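Local coordinates for protein sphingomyelinase C (Streptomyces griseocarneus, PDB 7CNE) that belongs to the endonuclease/exonuclease/phosphatase family and has the two-sheet alpha/beta fold of DNase I-like enzymes, at residues F18-G23 against E53-A58; W85-G90 against R112-I117; F118-G123 against R167-R172; R143-G148 against A185-M190. All coordinates share one frame; numbering follows the deposited sequence.

Overall arrangement
Interactions 2 and 4 lie in the same six-stranded sheet, their centres about 16 Å apart: interaction 2 attaches the outermost strand 87-90 to strand 110-117, while interaction 4 pairs strands 142-150 and 188-192 further in and is the one largely buried contact, the other three being partly buried. Interaction 3 follows strand 110-117 into the loop beyond it, where helix 162-180 meets that loop; the same helix connects the two strands of interaction 4. Interaction 1 belongs to the other sheet, at the ends of strands 12-19 and 48-54. Parallel backbone bonds dominate interactions 2 and 4, a carboxylate grips a loop in interaction 1, and one glutamine amide carries interaction 3.

Interaction 1: F18-G23 against E53-A58; sequences FLMSTG and EAFDNA
T22 and D56 meet through a single carboxylate oxygen, just past the ends of two neighbouring strands. The D56 side chain reaches the loop atom by atom: CB packs against M20 O at 3.4 Å. CG stands anti to the backbone N (chi1 -177°), facing the loop 20-23. OD1 then takes two bonds, from T22 N at 2.7 Å and from T22 OG1 at 2.6 Å, both arriving from the same face of the carboxylate and well above its plane. The T22 hydroxyl lies between its own backbone N and carbonyl carbon (chi1 53°), and hydroxyl and N-H both point to OD1; T22 CG2 also rests near OD1. A water held by S21 OG and G23 N adds a weak bond to OD1. The other oxygen, OD2, turns to A59 N and caps the start of helix 57-66.

Behind this grip the strand ends are joined by backbone. L19 N donates to E53 O at 2.9 Å, and L19 O takes D56 N at 2.9 Å plus a weak bond from F55 N, where the chain turns through an inverse gamma turn centred on A54. E53 reaches F18 with OE1, which sits in the ring plane at the edge, 3.5 Å from F18 CD1; its OE2 is held by N16, and a succinic acid molecule is bound close by.

The strands belong to the beta-alpha-beta unit 12-19, 30-39, 48-54. One aspartate thus ties the loop after the first strand to the helix start after the second, and two donors on OD1 would probably favour its charged form.

Interaction 2: W85-G90 against R112-I117; sequences WDATGG and RKEQVI
Parallel strand pairing, with W85, just ahead of strand 87-90, packed on Q115, fastens that outermost strand to strand 110-117 in the six-stranded sheet. Q115 N donates to A87 O, G89 N to Q115 O at 2.9 Å, and I117 N to G89 O. Just ahead of the strand, D86 binds K113 twice: its N reaches K113 O at 2.8 Å, and its OD2 accepts K113 N at 2.9 Å on the anti side of the carboxylate. A water joins that OD2 to K113 NZ.

Q115 CB sits 3.7 Å from the centroid of the W85 six-membered ring, almost straight above it. Beyond CB the chain is extended, crossing the indole at about a right angle and laying its amide nearly flat, 20° from the ring plane. NE2 ends 2.9 Å from T88 OG1, a straight bond in the amide plane, and also donates to S81 O, while OE1 accepts from G79 N; the amide is held from several sides. On the face with A87, R112 NE forms a salt bridge with E114 OE2, which K181 shares.

Strand 131-139 lies along the other edge of strand 110-117, and F177 of helix 162-180 packs against E114 and V116.

Interaction 3: F118-G123 against R167-R172; sequences FNDACG and RSRQFR
F118 and Q170 bring the backbones to 6.3 Å between CA atoms, where the irregular loop after strand 110-117 runs past helix 162-180. The side chain of Q170 bridges the two. Its CG is anti to the carbonyl carbon (chi1 -68°) and lies over the F118 ring, a CH-pi contact of 3.7 Å from CG to the ring centroid. Beyond CG the chain stays extended, and the amide stacks on the ring with planes 11° apart; CD is 3.5 Å above the ring plane, displaced toward the rim. From there NE2 donates to D120 O at 2.9 Å, in the plane of that carbonyl. OE1, on the other branch, accepts from Q152 N, and A121 CB packs beside NE2.

D120 lies across R169, the residue before Q170 in the helix, touching its aliphatic part: OD2 is 3.5 Å from R169 CD. The charged ends remain apart, with D120 OD2 and R169 NE at 4.2 Å, too long for a salt bridge, and R169 NH1 binds A165 O instead.

Further along, the C122-C158 disulfide anchors the loop covalently. The contact therefore depends on a buried, neutral amide whose two ends are both hydrogen-bonded and whose flat side rests on an aromatic face, while the opposite charges of D120 and R169 lie nearby without pairing.

Interaction 4: R143-G148 against A185-M190; sequences RVHVVG and ADEQVM
E187 OE2 is gripped by H145 NE2 at 2.8 Å and by a water that also accepts from R143 NH1. The bond from H145 is straight (170° at the hydrogen) and lies in the ring plane, meeting the anti side of the carboxylate. H145 CG is anti to its carbonyl carbon (chi1 -52°), on the face of the sheet shared with V189; Q188 O lies in the ring plane, 3.3 Å from H145 CD2. The opposite nitrogen, ND1, is bonded to Y134 OH on strand 131-139, so the imidazole is pinned from two sides. R143 runs alongside E187 in the same direction, but its aliphatic part does the touching, CB being 3.8 Å from E187 OE2.

Between the strands the parallel bonding is regular: H145 N donates to Q188 O, M190 N to H145 O and V147 N to M190 O. At the start of the pairing, where R143 O and Q188 N are too far apart to bond directly, a second water connects them.

On the face with V144 and V146, the M190 chain bends at its last torsion (chi3 -84°), and its CE comes to 3.6 Å from V144 CG1 and 4.3 Å from V146 CG2. On the face with H145, both V189 methyls lie about 4.1 Å from H145 CB, and L178 of helix 162-180 packs there.

This is the strand pair of the right-handed crossover unit 142-150, 162-180, 188-192. Its middle is apolar and backbone-bonded; at its start a histidine proton on NE2 faces a carboxylate, whose negative charge would probably raise the imidazole's basicity.

Interaction 1: F18-G23 against E53-A58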
loop_
_atom_site.group_PDB
_atom_site.type_symbol
_atom_site.label_atom_id
_atom_site.label_comp_id
_atom_site.label_asym_id
_atom_site.label_seq_id
_atom_site.Cartn_x
_atom_site.Cartn_y
_atom_site.Cartn_z
ATOM N N PHE A 18 5.457 -6.465 -4.247
ATOM C CA PHE A 18 6.847 -6.917 -4.358
ATOM C C PHE A 18 7.296 -7.004 -5.824
ATOM O O PHE A 18 7.825 -8.020 -6.289
ATOM C CB PHE A 18 7.037 -8.258 -3.642
ATOM C CG PHE A 18 8.471 -8.699 -3.541
ATOM C CD1 PHE A 18 9.433 -7.849 -3.016
ATOM C CD2 PHE A 18 8.856 -9.961 -3.972
ATOM C CE1 PHE A 18 10.757 -8.250 -2.918
ATOM C CE2 PHE A 18 10.183 -10.372 -3.871
ATOM C CZ PHE A 18 11.132 -9.514 -3.350
ATOM N N LEU A 19 7.063 -5.925 -6.568
ATOM C CA LEU A 19 7.481 -5.869 -7.970
ATOM C C LEU A 19 8.702 -4.963 -8.098
ATOM O O LEU A 19 8.641 -3.837 -8.605
ATOM C CB LEU A 19 6.334 -5.392 -8.854
ATOM C CG LEU A 19 5.153 -6.354 -8.972
ATOM C CD1 LEU A 19 4.028 -5.663 -9.740
ATOM C CD2 LEU A 19 5.577 -7.663 -9.642
ATOM N N MET A 20 9.831 -5.486 -7.619
ATOM C CA MET A 20 11.081 -4.755 -7.719
ATOM C C MET A 20 11.483 -4.611 -9.182
ATOM O O MET A 20 11.076 -5.395 -10.050
ATOM C CB MET A 20 12.183 -5.464 -6.931
ATOM C CG MET A 20 11.832 -5.673 -5.457
ATOM S SD MET A 20 13.219 -5.529 -4.300
ATOM C CE MET A 20 13.290 -3.751 -4.095
ATOM N N SER A 21 12.279 -3.584 -9.449
ATOM C CA SER A 21 12.768 -3.321 -10.799
ATOM C C SER A 21 13.411 -4.565 -11.400
ATOM O O SER A 21 14.225 -5.236 -10.752
ATOM C CB SER A 21 13.772 -2.163 -10.750
ATOM O OG SER A 21 14.761 -2.295 -11.757
ATOM N N THR A 22 13.021 -4.895 -12.635
ATOM C CA THR A 22 13.566 -6.082 -13.271
ATOM C C THR A 22 14.961 -5.853 -13.836
ATOM O O THR A 22 15.681 -6.824 -14.053
ATOM C CB THR A 22 12.649 -6.589 -14.389
ATOM O OG1 THR A 22 12.347 -5.523 -15.304
ATOM C CG2 THR A 22 11.346 -7.172 -13.798
ATOM N N GLY A 23 15.349 -4.607 -14.102
ATOM C CA GLY A 23 16.725 -4.362 -14.502
ATOM C C GLY A 23 17.695 -4.705 -13.390
ATOM O O GLY A 23 18.742 -5.315 -13.629
ATOM N N GLU A 53 4.975 -1.185 -3.742
ATOM C CA GLU A 53 6.154 -1.814 -4.350
ATOM C C GLU A 53 5.946 -2.143 -5.829
ATOM O O GLU A 53 6.534 -3.088 -6.362
ATOM C CB GLU A 53 6.597 -3.045 -3.549
ATOM C CG GLU A 53 6.993 -2.656 -2.121
ATOM C CD GLU A 53 7.812 -3.713 -1.392
ATOM O OE1 GLU A 53 8.350 -4.633 -2.046
ATOM O OE2 GLU A 53 7.913 -3.623 -0.149
ATOM N N ALA A 54 5.129 -1.346 -6.514
ATOM C CA ALA A 54 4.976 -1.458 -7.965
ATOM C C ALA A 54 6.107 -0.683 -8.651
ATOM O O ALA A 54 5.897 0.307 -9.350
ATOM C CB ALA A 54 3.601 -0.953 -8.385
ATOM N N PHE A 55 7.336 -1.151 -8.408
ATOM C CA PHE A 55 8.541 -0.404 -8.753
ATOM C C PHE A 55 8.972 -0.625 -10.198
ATOM O O PHE A 55 9.484 0.298 -10.845
ATOM C CB PHE A 55 9.700 -0.819 -7.841
ATOM C CG PHE A 55 9.532 -0.439 -6.393
ATOM C CD1 PHE A 55 9.213 0.859 -6.028
ATOM C CD2 PHE A 55 9.733 -1.390 -5.392
ATOM C CE1 PHE A 55 9.089 1.205 -4.687
ATOM C CE2 PHE A 55 9.608 -1.055 -4.043
ATOM C CZ PHE A 55 9.287 0.236 -3.689
ATOM N N ASP A 56 8.833 -1.850 -10.700
ATOM C CA ASP A 56 9.212 -2.127 -12.076
ATOM C C ASP A 56 8.225 -1.450 -13.018
ATOM O O ASP A 56 7.026 -1.759 -12.996
ATOM C CB ASP A 56 9.259 -3.627 -12.332
ATOM C CG ASP A 56 9.732 -3.940 -13.727
ATOM O OD1 ASP A 56 10.939 -3.758 -13.984
ATOM O OD2 ASP A 56 8.896 -4.327 -14.565
ATOM N N ASN A 57 8.726 -0.520 -13.835
ATOM C CA ASN A 57 7.840 0.308 -14.647
ATOM C C ASN A 57 6.988 -0.535 -15.588
ATOM O O ASN A 57 5.788 -0.282 -15.740
ATOM C CB ASN A 57 8.658 1.329 -15.440
ATOM C CG ASN A 57 9.125 2.495 -14.587
ATOM O OD1 ASN A 57 9.300 2.364 -13.375
ATOM N ND2 ASN A 57 9.346 3.636 -15.220
ATOM N N ALA A 58 7.585 -1.544 -16.225
ATOM C CA ALA A 58 6.850 -2.326 -17.214
ATOM C C ALA A 58 5.825 -3.236 -16.546
ATOM O O ALA A 58 4.663 -3.284 -16.964
ATOM C CB ALA A 58 7.822 -3.134 -18.082
HETATM O O HOH W 1 13.804 -1.968 -14.386
#

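Interaction 2: W85-G90 against R112-I117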
loop_
_atom_site.group_PDB
_atom_site.type_symbol
_atom_site.label_atom_id
_atom_site.label_comp_id
_atom_site.label_asym_id
_atom_site.label_seq_id
_atom_site.Cartn_x
_atom_site.Cartn_y
_atom_site.Cartn_z
ATOM N N TRP A 85 -0.441 14.035 -12.420
ATOM C CA TRP A 85 -0.981 14.416 -11.122
ATOM C C TRP A 85 -1.560 15.820 -11.198
ATOM O O TRP A 85 -1.085 16.664 -11.970
ATOM C CB TRP A 85 0.105 14.404 -10.032
ATOM C CG TRP A 85 0.778 13.081 -9.831
ATOM C CD1 TRP A 85 1.993 12.691 -10.327
ATOM C CD2 TRP A 85 0.282 11.978 -9.063
ATOM N NE1 TRP A 85 2.277 11.412 -9.921
ATOM C CE2 TRP A 85 1.243 10.946 -9.148
ATOM C CE3 TRP A 85 -0.885 11.757 -8.321
ATOM C CZ2 TRP A 85 1.078 9.710 -8.510
ATOM C CZ3 TRP A 85 -1.051 10.514 -7.682
ATOM C CH2 TRP A 85 -0.067 9.518 -7.783
ATOM N N ASP A 86 -2.573 16.076 -10.363
ATOM C CA ASP A 86 -3.083 17.435 -10.223
ATOM C C ASP A 86 -2.160 18.314 -9.393
ATOM O O ASP A 86 -2.197 19.542 -9.540
ATOM C CB ASP A 86 -4.484 17.419 -9.605
ATOM C CG ASP A 86 -5.497 16.772 -10.517
ATOM O OD1 ASP A 86 -5.486 17.093 -11.723
ATOM O OD2 ASP A 86 -6.265 15.910 -10.045
ATOM N N ALA A 87 -1.358 17.721 -8.514
ATOM C CA ALA A 87 -0.335 18.444 -7.771
ATOM C C ALA A 87 0.693 17.439 -7.266
ATOM O O ALA A 87 0.405 16.245 -7.137
ATOM C CB ALA A 87 -0.935 19.247 -6.607
ATOM N N THR A 88 1.909 17.938 -7.020
ATOM C CA THR A 88 2.979 17.197 -6.358
ATOM C C THR A 88 3.487 18.052 -5.207
ATOM O O THR A 88 3.842 19.215 -5.418
ATOM C CB THR A 88 4.145 16.876 -7.315
ATOM O OG1 THR A 88 3.718 15.985 -8.352
ATOM C CG2 THR A 88 5.336 16.256 -6.560
ATOM N N GLY A 89 3.534 17.487 -3.996
ATOM C CA GLY A 89 4.093 18.169 -2.845
ATOM C C GLY A 89 5.139 17.316 -2.142
ATOM O O GLY A 89 5.495 16.234 -2.608
ATOM N N GLY A 90 5.620 17.830 -1.006
ATOM C CA GLY A 90 6.630 17.111 -0.239
ATOM C C GLY A 90 8.012 17.191 -0.872
ATOM O O GLY A 90 8.254 17.955 -1.818
ATOM N N ARG A 112 -9.983 14.221 -8.102
ATOM C CA ARG A 112 -8.692 14.864 -7.923
ATOM C C ARG A 112 -7.682 13.805 -7.510
ATOM O O ARG A 112 -8.028 12.872 -6.781
ATOM C CB ARG A 112 -8.750 15.971 -6.861
ATOM C CG ARG A 112 -7.402 16.662 -6.641
ATOM C CD ARG A 112 -7.560 18.043 -6.075
ATOM N NE ARG A 112 -6.281 18.749 -5.969
ATOM C CZ ARG A 112 -5.857 19.662 -6.836
ATOM N NH1 ARG A 112 -6.604 19.982 -7.878
ATOM N NH2 ARG A 112 -4.685 20.255 -6.651
ATOM N N LYS A 113 -6.437 13.951 -7.974
ATOM C CA LYS A 113 -5.356 13.070 -7.552
ATOM C C LYS A 113 -4.077 13.882 -7.378
ATOM O O LYS A 113 -3.709 14.674 -8.253
ATOM C CB LYS A 113 -5.148 11.918 -8.548
ATOM C CG LYS A 113 -5.063 12.325 -10.017
ATOM C CD LYS A 113 -4.894 11.090 -10.905
ATOM C CE LYS A 113 -4.882 11.460 -12.382
ATOM N NZ LYS A 113 -6.262 11.823 -12.834
ATOM N N GLU A 114 -3.425 13.715 -6.231
ATOM C CA GLU A 114 -2.139 14.353 -5.976
ATOM C C GLU A 114 -1.195 13.348 -5.343
ATOM O O GLU A 114 -1.615 12.318 -4.808
ATOM C CB GLU A 114 -2.230 15.558 -5.022
ATOM C CG GLU A 114 -3.476 16.388 -5.117
ATOM C CD GLU A 114 -3.474 17.529 -4.116
ATOM O OE1 GLU A 114 -2.455 17.708 -3.403
ATOM O OE2 GLU A 114 -4.491 18.252 -4.056
ATOM N N GLN A 115 0.090 13.686 -5.368
ATOM C CA GLN A 115 1.096 12.908 -4.677
ATOM C C GLN A 115 1.870 13.839 -3.754
ATOM O O GLN A 115 2.005 15.037 -4.019
ATOM C CB GLN A 115 2.048 12.201 -5.668
ATOM C CG GLN A 115 2.923 13.154 -6.458
ATOM C CD GLN A 115 3.928 12.439 -7.333
ATOM O OE1 GLN A 115 4.161 11.237 -7.186
ATOM N NE2 GLN A 115 4.536 13.179 -8.252
ATOM N N VAL A 116 2.360 13.279 -2.660
ATOM C CA VAL A 116 3.208 13.998 -1.721
ATOM C C VAL A 116 4.334 13.050 -1.342
ATOM O O VAL A 116 4.076 11.919 -0.919
ATOM C CB VAL A 116 2.426 14.464 -0.473
ATOM C CG1 VAL A 116 3.336 15.202 0.505
ATOM C CG2 VAL A 116 1.203 15.332 -0.866
ATOM N N ILE A 117 5.571 13.491 -1.522
ATOM C CA ILE A 117 6.747 12.714 -1.127
ATOM C C ILE A 117 7.041 13.008 0.343
ATOM O O ILE A 117 6.945 14.156 0.792
ATOM C CB ILE A 117 7.950 13.046 -2.037
ATOM C CG1 ILE A 117 7.593 12.846 -3.518
ATOM C CG2 ILE A 117 9.242 12.294 -1.621
ATOM C CD1 ILE A 117 6.810 11.598 -3.844
HETATM O O HOH W 2 -7.628 14.057 -11.528
#

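Interaction 3: F118-G123 against R167-R172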
loop_
_atom_site.group_PDB
_atom_site.type_symbol
_atom_site.label_atom_id
_atom_site.label_comp_id
_atom_site.label_asym_id
_atom_site.label_seq_id
_atom_site.Cartn_x
_atom_site.Cartn_y
_atom_site.Cartn_z
ATOM N N PHE A 118 7.363 11.967 1.106
ATOM C CA PHE A 118 7.564 12.117 2.546
ATOM C C PHE A 118 8.716 13.071 2.853
ATOM O O PHE A 118 9.756 13.056 2.190
ATOM C CB PHE A 118 7.850 10.755 3.186
ATOM C CG PHE A 118 6.641 9.892 3.323
ATOM C CD1 PHE A 118 5.478 10.397 3.901
ATOM C CD2 PHE A 118 6.655 8.576 2.885
ATOM C CE1 PHE A 118 4.355 9.601 4.035
ATOM C CE2 PHE A 118 5.528 7.775 3.015
ATOM C CZ PHE A 118 4.374 8.294 3.585
ATOM N N ASN A 119 8.522 13.907 3.869
ATOM C CA ASN A 119 9.580 14.801 4.323
ATOM C C ASN A 119 10.580 14.102 5.229
ATOM O O ASN A 119 11.701 14.601 5.394
ATOM C CB ASN A 119 8.979 16.002 5.063
ATOM C CG ASN A 119 8.139 16.869 4.166
ATOM O OD1 ASN A 119 8.396 16.961 2.966
ATOM N ND2 ASN A 119 7.121 17.517 4.737
ATOM N N ASP A 120 10.201 12.960 5.806
ATOM C CA ASP A 120 11.017 12.241 6.778
ATOM C C ASP A 120 11.156 10.788 6.357
ATOM O O ASP A 120 10.150 10.125 6.075
ATOM C CB ASP A 120 10.391 12.313 8.181
ATOM C CG ASP A 120 10.218 13.739 8.673
ATOM O OD1 ASP A 120 9.170 14.342 8.379
ATOM O OD2 ASP A 120 11.127 14.250 9.369
ATOM N N ALA A 121 12.392 10.288 6.339
ATOM C CA ALA A 121 12.668 8.896 5.997
ATOM C C ALA A 121 14.132 8.610 6.307
ATOM O O ALA A 121 14.945 9.530 6.405
ATOM C CB ALA A 121 12.364 8.599 4.524
ATOM N N CYS A 122 14.456 7.323 6.450
ATOM C CA CYS A 122 15.810 6.894 6.779
ATOM C C CYS A 122 16.170 5.653 5.972
ATOM O O CYS A 122 15.313 5.007 5.362
ATOM C CB CYS A 122 15.982 6.620 8.281
ATOM S SG CYS A 122 14.888 5.340 8.986
ATOM N N GLY A 123 17.462 5.322 5.991
ATOM C CA GLY A 123 17.942 4.169 5.257
ATOM C C GLY A 123 17.629 4.300 3.786
ATOM O O GLY A 123 17.704 5.387 3.205
ATOM N N ARG A 167 8.461 6.828 10.680
ATOM C CA ARG A 167 7.066 6.456 10.437
ATOM C C ARG A 167 6.124 7.396 11.173
ATOM O O ARG A 167 5.103 7.827 10.621
ATOM C CB ARG A 167 6.795 5.007 10.870
ATOM C CG ARG A 167 7.300 3.940 9.906
ATOM C CD ARG A 167 6.705 2.570 10.195
ATOM N NE ARG A 167 7.213 1.953 11.421
ATOM C CZ ARG A 167 8.325 1.228 11.503
ATOM N NH1 ARG A 167 9.092 1.034 10.427
ATOM N NH2 ARG A 167 8.671 0.694 12.670
ATOM N N SER A 168 6.437 7.710 12.433
ATOM C CA SER A 168 5.586 8.620 13.191
ATOM C C SER A 168 5.448 9.954 12.469
ATOM O O SER A 168 4.339 10.471 12.305
ATOM C CB SER A 168 6.156 8.820 14.599
ATOM O OG SER A 168 5.420 9.790 15.321
ATOM N N ARG A 169 6.572 10.515 12.007
ATOM C CA ARG A 169 6.515 11.774 11.269
ATOM C C ARG A 169 5.755 11.616 9.952
ATOM O O ARG A 169 5.045 12.536 9.524
ATOM C CB ARG A 169 7.932 12.302 11.019
ATOM C CG ARG A 169 8.619 12.844 12.293
ATOM C CD ARG A 169 10.141 12.633 12.285
ATOM N NE ARG A 169 10.770 13.238 13.468
ATOM C CZ ARG A 169 10.777 12.683 14.681
ATOM N NH1 ARG A 169 10.201 11.498 14.885
ATOM N NH2 ARG A 169 11.372 13.302 15.698
ATOM N N GLN A 170 5.892 10.463 9.290
ATOM C CA GLN A 170 5.152 10.253 8.041
ATOM C C GLN A 170 3.647 10.244 8.285
ATOM O O GLN A 170 2.882 10.862 7.532
ATOM C CB GLN A 170 5.596 8.951 7.370
ATOM C CG GLN A 170 7.048 9.011 6.831
ATOM C CD GLN A 170 7.506 7.703 6.199
ATOM O OE1 GLN A 170 6.819 6.678 6.295
ATOM N NE2 GLN A 170 8.668 7.732 5.541
ATOM N N PHE A 171 3.201 9.550 9.336
ATOM C CA PHE A 171 1.774 9.544 9.651
ATOM C C PHE A 171 1.289 10.945 10.014
ATOM O O PHE A 171 0.185 11.350 9.624
ATOM C CB PHE A 171 1.478 8.570 10.800
ATOM C CG PHE A 171 1.872 7.139 10.522
ATOM C CD1 PHE A 171 1.619 6.554 9.285
ATOM C CD2 PHE A 171 2.485 6.369 11.520
ATOM C CE1 PHE A 171 1.977 5.210 9.031
ATOM C CE2 PHE A 171 2.847 5.033 11.281
ATOM C CZ PHE A 171 2.594 4.456 10.023
ATOM N N ARG A 172 2.102 11.710 10.756
ATOM C CA ARG A 172 1.681 13.075 11.095
ATOM C C ARG A 172 1.713 13.996 9.878
ATOM O O ARG A 172 0.903 14.929 9.788
ATOM C CB ARG A 172 2.542 13.637 12.231
ATOM C CG ARG A 172 2.249 12.961 13.570
ATOM C CD ARG A 172 2.877 13.688 14.763
ATOM N NE ARG A 172 2.981 12.796 15.910
ATOM C CZ ARG A 172 3.671 13.054 17.016
ATOM N NH1 ARG A 172 4.347 14.198 17.146
ATOM N NH2 ARG A 172 3.688 12.151 17.992
#

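Interaction 4: R143-G148 against A185-M190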
loop_
_atom_site.group_PDB
_atom_site.type_symbol
_atom_site.label_atom_id
_atom_site.label_comp_id
_atom_site.label_asym_id
_atom_site.label_seq_id
_atom_site.Cartn_x
_atom_site.Cartn_y
_atom_site.Cartn_z
ATOM N N ARG A 143 -18.463 12.376 -2.123
ATOM C CA ARG A 143 -17.030 12.225 -2.296
ATOM C C ARG A 143 -16.465 11.311 -1.224
ATOM O O ARG A 143 -16.935 11.311 -0.082
ATOM C CB ARG A 143 -16.322 13.580 -2.249
ATOM C CG ARG A 143 -16.672 14.480 -3.412
ATOM C CD ARG A 143 -16.139 15.880 -3.176
ATOM N NE ARG A 143 -16.146 16.668 -4.402
ATOM C CZ ARG A 143 -15.510 17.826 -4.543
ATOM N NH1 ARG A 143 -14.812 18.322 -3.529
ATOM N NH2 ARG A 143 -15.570 18.486 -5.695
ATOM N N VAL A 144 -15.459 10.531 -1.607
ATOM C CA VAL A 144 -14.714 9.668 -0.698
ATOM C C VAL A 144 -13.234 9.957 -0.913
ATOM O O VAL A 144 -12.771 10.009 -2.059
ATOM C CB VAL A 144 -15.028 8.180 -0.948
ATOM C CG1 VAL A 144 -14.096 7.289 -0.147
ATOM C CG2 VAL A 144 -16.496 7.887 -0.614
ATOM N N HIS A 145 -12.497 10.152 0.177
ATOM C CA HIS A 145 -11.089 10.516 0.116
ATOM C C HIS A 145 -10.247 9.317 0.519
ATOM O O HIS A 145 -10.529 8.667 1.533
ATOM C CB HIS A 145 -10.788 11.715 1.028
ATOM C CG HIS A 145 -11.687 12.886 0.792
ATOM N ND1 HIS A 145 -11.243 14.062 0.225
ATOM C CD2 HIS A 145 -13.013 13.050 1.015
ATOM C CE1 HIS A 145 -12.254 14.904 0.117
ATOM N NE2 HIS A 145 -13.340 14.313 0.586
ATOM N N VAL A 146 -9.214 9.025 -0.270
ATOM C CA VAL A 146 -8.323 7.905 0.003
ATOM C C VAL A 146 -6.893 8.406 -0.052
ATOM O O VAL A 146 -6.513 9.085 -1.010
ATOM C CB VAL A 146 -8.523 6.748 -0.996
ATOM C CG1 VAL A 146 -7.553 5.608 -0.687
ATOM C CG2 VAL A 146 -9.949 6.244 -0.948
ATOM N N VAL A 147 -6.107 8.079 0.973
ATOM C CA VAL A 147 -4.653 8.216 0.934
ATOM C C VAL A 147 -4.075 6.813 0.829
ATOM O O VAL A 147 -4.367 5.951 1.665
ATOM C CB VAL A 147 -4.098 8.940 2.172
ATOM C CG1 VAL A 147 -2.547 8.988 2.123
ATOM C CG2 VAL A 147 -4.697 10.346 2.298
ATOM N N GLY A 148 -3.265 6.576 -0.192
ATOM C CA GLY A 148 -2.588 5.299 -0.372
ATOM C C GLY A 148 -1.104 5.515 -0.148
ATOM O O GLY A 148 -0.542 6.501 -0.623
ATOM N N ALA A 185 -16.733 16.845 7.414
ATOM C CA ALA A 185 -16.813 15.687 8.303
ATOM C C ALA A 185 -17.761 14.622 7.771
ATOM O O ALA A 185 -17.613 13.440 8.099
ATOM C CB ALA A 185 -17.243 16.127 9.702
ATOM N N ASP A 186 -18.732 15.008 6.947
ATOM C CA ASP A 186 -19.676 14.046 6.398
ATOM C C ASP A 186 -19.103 13.255 5.225
ATOM O O ASP A 186 -19.813 12.413 4.668
ATOM C CB ASP A 186 -20.956 14.762 5.964
ATOM C CG ASP A 186 -20.763 15.558 4.694
ATOM O OD1 ASP A 186 -20.013 16.548 4.721
ATOM O OD2 ASP A 186 -21.333 15.175 3.651
ATOM N N GLU A 187 -17.847 13.497 4.841
ATOM C CA GLU A 187 -17.189 12.757 3.772
ATOM C C GLU A 187 -16.135 11.820 4.353
ATOM O O GLU A 187 -15.379 12.207 5.253
ATOM C CB GLU A 187 -16.558 13.728 2.764
ATOM C CG GLU A 187 -17.618 14.555 2.048
ATOM C CD GLU A 187 -17.056 15.570 1.068
ATOM O OE1 GLU A 187 -17.886 16.272 0.460
ATOM O OE2 GLU A 187 -15.813 15.672 0.899
ATOM N N GLN A 188 -16.101 10.585 3.844
ATOM C CA GLN A 188 -15.177 9.569 4.348
ATOM C C GLN A 188 -13.741 9.870 3.944
ATOM O O GLN A 188 -13.471 10.319 2.826
ATOM C CB GLN A 188 -15.519 8.185 3.804
ATOM C CG GLN A 188 -16.790 7.575 4.255
ATOM C CD GLN A 188 -17.080 6.331 3.449
ATOM O OE1 GLN A 188 -16.436 5.295 3.631
ATOM N NE2 GLN A 188 -18.010 6.443 2.518
ATOM N N VAL A 189 -12.813 9.556 4.842
ATOM C CA VAL A 189 -11.382 9.699 4.598
ATOM C C VAL A 189 -10.711 8.425 5.093
ATOM O O VAL A 189 -10.722 8.147 6.294
ATOM C CB VAL A 189 -10.774 10.920 5.295
ATOM C CG1 VAL A 189 -9.314 11.079 4.837
ATOM C CG2 VAL A 189 -11.607 12.178 5.014
ATOM N N MET A 190 -10.139 7.650 4.174
ATOM C CA MET A 190 -9.473 6.398 4.501
ATOM C C MET A 190 -7.980 6.488 4.201
ATOM O O MET A 190 -7.568 7.093 3.207
ATOM C CB MET A 190 -10.071 5.229 3.715
ATOM C CG MET A 190 -11.457 4.813 4.181
ATOM S SD MET A 190 -12.149 3.510 3.127
ATOM C CE MET A 190 -12.826 4.498 1.791
HETATM O O HOH W 3 -18.098 9.872 1.960
HETATM O O HOH W 4 -14.516 17.711 -0.583
#